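Long-range contacts in N5-carboxyaminoimidazole ribonucleotide synthetase (Bacillus anthracis, PDB 3QFF), which catalyses the ATP-dependent carboxylation of 5-aminoimidazole ribonucleotide with bicarbonate, giving N5-carboxyaminoimidazole ribonucleotide, in purine biosynthesis: residues 208-213 against 307-312; 286-291 against 357-362. All blocks are in the same frame, centred on the assembly; numbering follows the deposited sequence.

Contact 1 (208-213 against 307-312); sequences ETKVFP and LGETNL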
loop_
_atom_site.group_PDB
_atom_site.type_symbol
_atom_site.label_atom_id
_atom_site.label_comp_id
_atom_site.label_asym_id
_atom_site.label_seq_id
_atom_site.Cartn_x
_atom_site.Cartn_y
_atom_site.Cartn_z
ATOM N N GLU A 208 15.724 -11.789 12.773
ATOM C CA GLU A 208 14.429 -12.389 12.401
ATOM C C GLU A 208 14.384 -12.611 10.885
ATOM O O GLU A 208 14.811 -11.746 10.130
ATOM C CB GLU A 208 13.256 -11.509 12.831
ATOM C CG GLU A 208 11.916 -12.203 12.701
ATOM C CD GLU A 208 10.747 -11.289 12.974
ATOM O OE1 GLU A 208 9.613 -11.799 12.990
ATOM O OE2 GLU A 208 10.953 -10.066 13.164
ATOM N N THR A 209 13.888 -13.771 10.452
ATOM C CA THR A 209 13.848 -14.110 9.023
ATOM C C THR A 209 12.422 -14.395 8.573
ATOM O O THR A 209 11.619 -14.952 9.328
ATOM C CB THR A 209 14.799 -15.320 8.691
ATOM O OG1 THR A 209 16.138 -14.963 9.049
ATOM C CG2 THR A 209 14.798 -15.644 7.212
ATOM N N LYS A 210 12.100 -13.990 7.344
ATOM C CA LYS A 210 10.841 -14.372 6.711
ATOM C C LYS A 210 11.154 -14.699 5.273
ATOM O O LYS A 210 12.031 -14.080 4.674
ATOM C CB LYS A 210 9.800 -13.246 6.759
ATOM C CG LYS A 210 9.258 -12.869 8.141
ATOM C CD LYS A 210 8.282 -13.888 8.720
ATOM C CE LYS A 210 8.029 -13.518 10.171
ATOM N NZ LYS A 210 7.242 -14.531 10.886
ATOM N N VAL A 211 10.420 -15.658 4.715
ATOM C CA VAL A 211 10.583 -16.035 3.319
ATOM C C VAL A 211 9.230 -15.900 2.614
ATOM O O VAL A 211 8.176 -16.291 3.153
ATOM C CB VAL A 211 11.133 -17.470 3.170
ATOM C CG1 VAL A 211 11.596 -17.738 1.743
ATOM C CG2 VAL A 211 12.295 -17.682 4.129
ATOM N N PHE A 212 9.259 -15.315 1.430
ATOM C CA PHE A 212 8.073 -15.229 0.593
ATOM C C PHE A 212 7.877 -16.514 -0.210
ATOM O O PHE A 212 8.808 -17.315 -0.322
ATOM C CB PHE A 212 8.175 -14.030 -0.344
ATOM C CG PHE A 212 7.848 -12.740 0.316
ATOM C CD1 PHE A 212 8.874 -11.884 0.741
ATOM C CD2 PHE A 212 6.524 -12.382 0.540
ATOM C CE1 PHE A 212 8.569 -10.660 1.353
ATOM C CE2 PHE A 212 6.210 -11.155 1.152
ATOM C CZ PHE A 212 7.230 -10.296 1.555
ATOM N N PRO A 213 6.664 -16.724 -0.748
ATOM C CA PRO A 213 6.412 -17.959 -1.515
ATOM C C PRO A 213 7.228 -17.990 -2.803
ATOM O O PRO A 213 7.589 -16.928 -3.335
ATOM C CB PRO A 213 4.906 -17.893 -1.851
ATOM C CG PRO A 213 4.334 -16.797 -1.011
ATOM C CD PRO A 213 5.465 -15.879 -0.617
ATOM N N LEU A 307 9.118 -8.243 11.755
ATOM C CA LEU A 307 8.772 -8.500 10.368
ATOM C C LEU A 307 7.290 -8.858 10.259
ATOM O O LEU A 307 6.724 -9.419 11.182
ATOM C CB LEU A 307 9.667 -9.594 9.770
ATOM C CG LEU A 307 11.175 -9.296 9.745
ATOM C CD1 LEU A 307 11.958 -10.457 9.106
ATOM C CD2 LEU A 307 11.509 -7.954 9.041
ATOM N N GLY A 308 6.664 -8.515 9.139
ATOM C CA GLY A 308 5.281 -8.928 8.916
ATOM C C GLY A 308 5.187 -10.330 8.336
ATOM O O GLY A 308 6.195 -10.928 7.976
ATOM N N GLU A 309 3.977 -10.858 8.247
ATOM C CA GLU A 309 3.775 -12.193 7.667
ATOM C C GLU A 309 3.902 -12.200 6.142
ATOM O O GLU A 309 3.679 -11.178 5.490
ATOM C CB GLU A 309 2.446 -12.805 8.146
ATOM C CG GLU A 309 2.323 -12.873 9.688
ATOM C CD GLU A 309 3.548 -13.515 10.368
ATOM O OE1 GLU A 309 4.054 -14.536 9.861
ATOM O OE2 GLU A 309 4.005 -13.006 11.417
ATOM N N THR A 310 4.269 -13.348 5.575
ATOM C CA THR A 310 4.491 -13.444 4.125
ATOM C C THR A 310 3.512 -14.371 3.415
ATOM O O THR A 310 3.741 -14.760 2.258
ATOM C CB THR A 310 5.892 -13.945 3.809
ATOM O OG1 THR A 310 6.056 -15.233 4.406
ATOM C CG2 THR A 310 6.940 -12.978 4.342
ATOM N N ASN A 311 2.434 -14.727 4.109
ATOM C CA ASN A 311 1.386 -15.577 3.561
ATOM C C ASN A 311 0.852 -15.075 2.240
ATOM O O ASN A 311 0.593 -13.873 2.080
ATOM C CB ASN A 311 0.223 -15.668 4.544
ATOM C CG ASN A 311 0.633 -16.271 5.866
ATOM O OD1 ASN A 311 1.190 -17.371 5.909
ATOM N ND2 ASN A 311 0.365 -15.560 6.954
ATOM N N LEU A 312 0.683 -16.003 1.305
ATOM C CA LEU A 312 0.018 -15.722 0.047
ATOM C C LEU A 312 -1.490 -15.733 0.306
ATOM O O LEU A 312 -2.055 -16.773 0.666
ATOM C CB LEU A 312 0.380 -16.758 -1.023
ATOM C CG LEU A 312 -0.182 -16.410 -2.416
ATOM C CD1 LEU A 312 0.531 -15.197 -3.025
ATOM C CD2 LEU A 312 -0.120 -17.574 -3.349
HETATM O O HOH W 1 7.448 -10.688 13.484
#
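Thr-310 meets Val-211 and Phe-212 through a chi1 of 59°, which sets OG1 between its backbone N and carbonyl carbon and CG2 anti to the carbonyl carbon; Glu-208, with CG anti to the backbone N (chi1 -169°) and an extended chain, reaches the backbone of Leu-307. The contact lays the loop 307-312, which follows helix 294-303, alongside the start of strand 209-220, in the ATP-grasp part of a large antiparallel sheet. The two segments run in nearly the same direction but are joined through side chains rather than by a ladder of backbone bonds. At one end Glu-208 OE2 accepts the N-H of Leu-307 at 2.9 Å, a nearly straight bond that comes from above the carboxylate plane. Water 1 adds a second link, donating to both Glu-208 OE1 and Leu-307 O. The Leu-307 side chain runs antiparallel to those of Glu-208 and Lys-210, its CD1 lying 3.3 Å from Glu-208 O and its CB 3.7 Å from Lys-210 CG. Lys-210, bent at chi2, passes Gly-308 O with its methylenes and ends in a long salt bridge, NZ to Glu-309 OE1 3.3 Å. Gln-297 of helix 294-303 touches Lys-210, Leu-307 and Thr-310 and hydrogen-bonds Gly-308 O, while the backbone N of Glu-309 is bonded to Tyr-340 OH of the second subunit. Farther along, Pro-213 CD rests 3.5 Å from Thr-310 O, and Pro-213 CG touches Leu-312 CB. Thr-310 works with both of its branches: OG1 donates to Val-211 O at 2.7 Å from above the carbonyl plane, and CG2 makes a CH-pi contact over the middle of the Phe-212 ring, 3.8 Å from its centroid.

Contact 2 (286-291 against 357-362); sequences TQDACE and HVNILN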
loop_
_atom_site.group_PDB
_atom_site.type_symbol
_atom_site.label_atom_id
_atom_site.label_comp_id
_atom_site.label_asym_id
_atom_site.label_seq_id
_atom_site.Cartn_x
_atom_site.Cartn_y
_atom_site.Cartn_z
ATOM N N THR A 286 4.005 -9.294 -4.377
ATOM C CA THR A 286 3.736 -9.247 -2.935
ATOM C C THR A 286 2.914 -8.018 -2.521
ATOM O O THR A 286 2.291 -8.029 -1.464
ATOM C CB THR A 286 5.029 -9.216 -2.093
ATOM O OG1 THR A 286 5.819 -8.069 -2.461
ATOM C CG2 THR A 286 5.827 -10.494 -2.289
ATOM N N GLN A 287 2.947 -6.966 -3.338
ATOM C CA GLN A 287 2.227 -5.722 -3.051
ATOM C C GLN A 287 0.731 -5.914 -2.951
ATOM O O GLN A 287 0.060 -5.181 -2.229
ATOM C CB GLN A 287 2.476 -4.691 -4.151
ATOM C CG GLN A 287 3.816 -3.976 -4.059
ATOM C CD GLN A 287 3.910 -2.891 -5.096
ATOM O OE1 GLN A 287 3.708 -3.130 -6.302
ATOM N NE2 GLN A 287 4.181 -1.682 -4.641
ATOM N N ASP A 288 0.201 -6.860 -3.720
ATOM C CA ASP A 288 -1.244 -7.072 -3.747
ATOM C C ASP A 288 -1.677 -8.442 -3.234
ATOM O O ASP A 288 -2.812 -8.609 -2.796
ATOM C CB ASP A 288 -1.789 -6.775 -5.158
ATOM C CG ASP A 288 -1.578 -5.317 -5.560
ATOM O OD1 ASP A 288 -2.143 -4.430 -4.878
ATOM O OD2 ASP A 288 -0.836 -5.049 -6.539
ATOM N N ALA A 289 -0.765 -9.410 -3.249
ATOM C CA ALA A 289 -1.153 -10.807 -2.991
ATOM C C ALA A 289 -0.669 -11.387 -1.668
ATOM O O ALA A 289 -1.100 -12.484 -1.294
ATOM C CB ALA A 289 -0.707 -11.701 -4.133
ATOM N N CYS A 290 0.225 -10.677 -0.972
ATOM C CA CYS A 290 0.754 -11.167 0.302
ATOM C C CYS A 290 0.356 -10.282 1.459
ATOM O O CYS A 290 -0.011 -9.126 1.286
ATOM C CB CYS A 290 2.282 -11.288 0.266
ATOM S SG CYS A 290 2.870 -12.626 -0.747
ATOM N N GLU A 291 0.481 -10.837 2.656
ATOM C CA GLU A 291 0.158 -10.127 3.876
ATOM C C GLU A 291 1.037 -8.875 4.120
ATOM O O GLU A 291 0.553 -7.885 4.671
ATOM C CB GLU A 291 0.219 -11.116 5.040
ATOM C CG GLU A 291 -0.476 -10.624 6.267
ATOM C CD GLU A 291 -0.632 -11.702 7.308
ATOM O OE1 GLU A 291 -0.487 -11.366 8.506
ATOM O OE2 GLU A 291 -0.878 -12.875 6.926
ATOM N N HIS A 357 3.880 -2.181 -13.448
ATOM C CA HIS A 357 3.473 -3.584 -13.476
ATOM C C HIS A 357 1.990 -3.695 -13.116
ATOM O O HIS A 357 1.416 -2.785 -12.500
ATOM C CB HIS A 357 4.338 -4.443 -12.528
ATOM C CG HIS A 357 4.174 -4.101 -11.077
ATOM N ND1 HIS A 357 4.939 -3.139 -10.451
ATOM C CD2 HIS A 357 3.359 -4.615 -10.126
ATOM C CE1 HIS A 357 4.588 -3.065 -9.179
ATOM N NE2 HIS A 357 3.632 -3.947 -8.956
ATOM N N VAL A 358 1.371 -4.799 -13.505
ATOM C CA VAL A 358 0.017 -5.073 -13.071
ATOM C C VAL A 358 -0.016 -6.438 -12.388
ATOM O O VAL A 358 0.534 -7.416 -12.910
ATOM C CB VAL A 358 -1.017 -4.946 -14.244
ATOM C CG1 VAL A 358 -0.678 -5.893 -15.387
ATOM C CG2 VAL A 358 -2.450 -5.176 -13.755
ATOM N N ASN A 359 -0.631 -6.481 -11.203
ATOM C CA ASN A 359 -0.863 -7.716 -10.482
ATOM C C ASN A 359 -2.280 -8.212 -10.716
ATOM O O ASN A 359 -3.259 -7.566 -10.298
ATOM C CB ASN A 359 -0.611 -7.504 -8.984
ATOM C CG ASN A 359 0.867 -7.399 -8.661
ATOM O OD1 ASN A 359 1.705 -7.992 -9.354
ATOM N ND2 ASN A 359 1.199 -6.642 -7.629
ATOM N N ILE A 360 -2.383 -9.352 -11.390
ATOM C CA ILE A 360 -3.668 -9.937 -11.709
ATOM C C ILE A 360 -3.975 -11.018 -10.687
ATOM O O ILE A 360 -3.351 -12.089 -10.697
ATOM C CB ILE A 360 -3.679 -10.556 -13.133
ATOM C CG1 ILE A 360 -3.198 -9.548 -14.175
ATOM C CG2 ILE A 360 -5.086 -11.085 -13.486
ATOM C CD1 ILE A 360 -2.912 -10.182 -15.553
ATOM N N LEU A 361 -4.941 -10.732 -9.820
ATOM C CA LEU A 361 -5.332 -11.626 -8.740
ATOM C C LEU A 361 -6.513 -12.493 -9.158
ATOM O O LEU A 361 -7.475 -11.999 -9.752
ATOM C CB LEU A 361 -5.694 -10.808 -7.493
ATOM C CG LEU A 361 -4.695 -10.657 -6.335
ATOM C CD1 LEU A 361 -3.337 -10.138 -6.770
ATOM C CD2 LEU A 361 -5.294 -9.740 -5.286
ATOM N N ASN A 362 -6.433 -13.789 -8.864
ATOM C CA ASN A 362 -7.503 -14.735 -9.188
ATOM C C ASN A 362 -7.344 -16.000 -8.370
ATOM O O ASN A 362 -6.213 -16.409 -8.071
ATOM C CB ASN A 362 -7.517 -15.069 -10.693
ATOM C CG ASN A 362 -8.870 -15.601 -11.163
ATOM O OD1 ASN A 362 -9.190 -16.773 -10.988
ATOM N ND2 ASN A 362 -9.672 -14.725 -11.745
#
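Asp-288 and Asn-359, with CA atoms 6.8 Å apart, mark where the short helix 286-289 lies against strand 354-361, and Ala-289 and Leu-361 follow at 7.2 Å. Asn-359 ND2 donates to Asp-288 OD2 at 2.8 Å (N-H...O 164°). The oxygen is met on the anti side of the carboxylate and lies close to the amide plane, although the two flat groups are turned 74° against each other. Both polar atoms have further partners: OD2 is also hydrogen-bonded to His-342 NE2, and ND2 to His-284 O, so the bond sits within a small polar network that fixes the rotation of the Asn-359 amide. One helix position earlier, the extended Gln-287 chain carries OE1 to the edge of the His-357 ring, near its plane. There NE2 donates to OE1 at 2.8 Å, but the bond is weak because it is strongly bent, and OE1 lies almost as near to CE1. The ring is anchored more firmly through ND1, bonded to Tyr-344 OH, and it stacks with His-342 and His-284. At the other end the contact turns apolar: the methyl Leu-361 CD1 touches both Asp-288 CB and Ala-289 CB at 4.0 Å, while CD2 approaches Asp-288 O. Leu-361 and Ala-289 also share Val-316 of the neighbouring strand as a packing partner. This is a helix-on-strand interface between domains, in which alternate residues, His-357, Asn-359 and Leu-361, present one face of the strand, in the C-terminal part of the sheet, to helix 286-289 of the ATP-grasp part.

From the N terminus the segments come in the order 208-213, 286-291, 307-312 and 357-362, so the contacts cross rather than nest. Contact 1 closes a loop of 93 residues that contains helix 286-289; contact 2 closes one of 65 that contains the loop 307-312. The first fastens 307-312 to strand 209-220 of the ATP-grasp domain, and the second fastens helix 286-289 to strand 354-361 of the C-terminal domain. The inner segments 286-291 and 307-312 join the two, Asn-311 ND2 lying 3.0 Å from Glu-291 OE2, probably hydrogen-bonded; Phe-212 of the first segment also packs on Thr-286. Glu-291 also forms a salt bridge with Lys-314 of the second subunit.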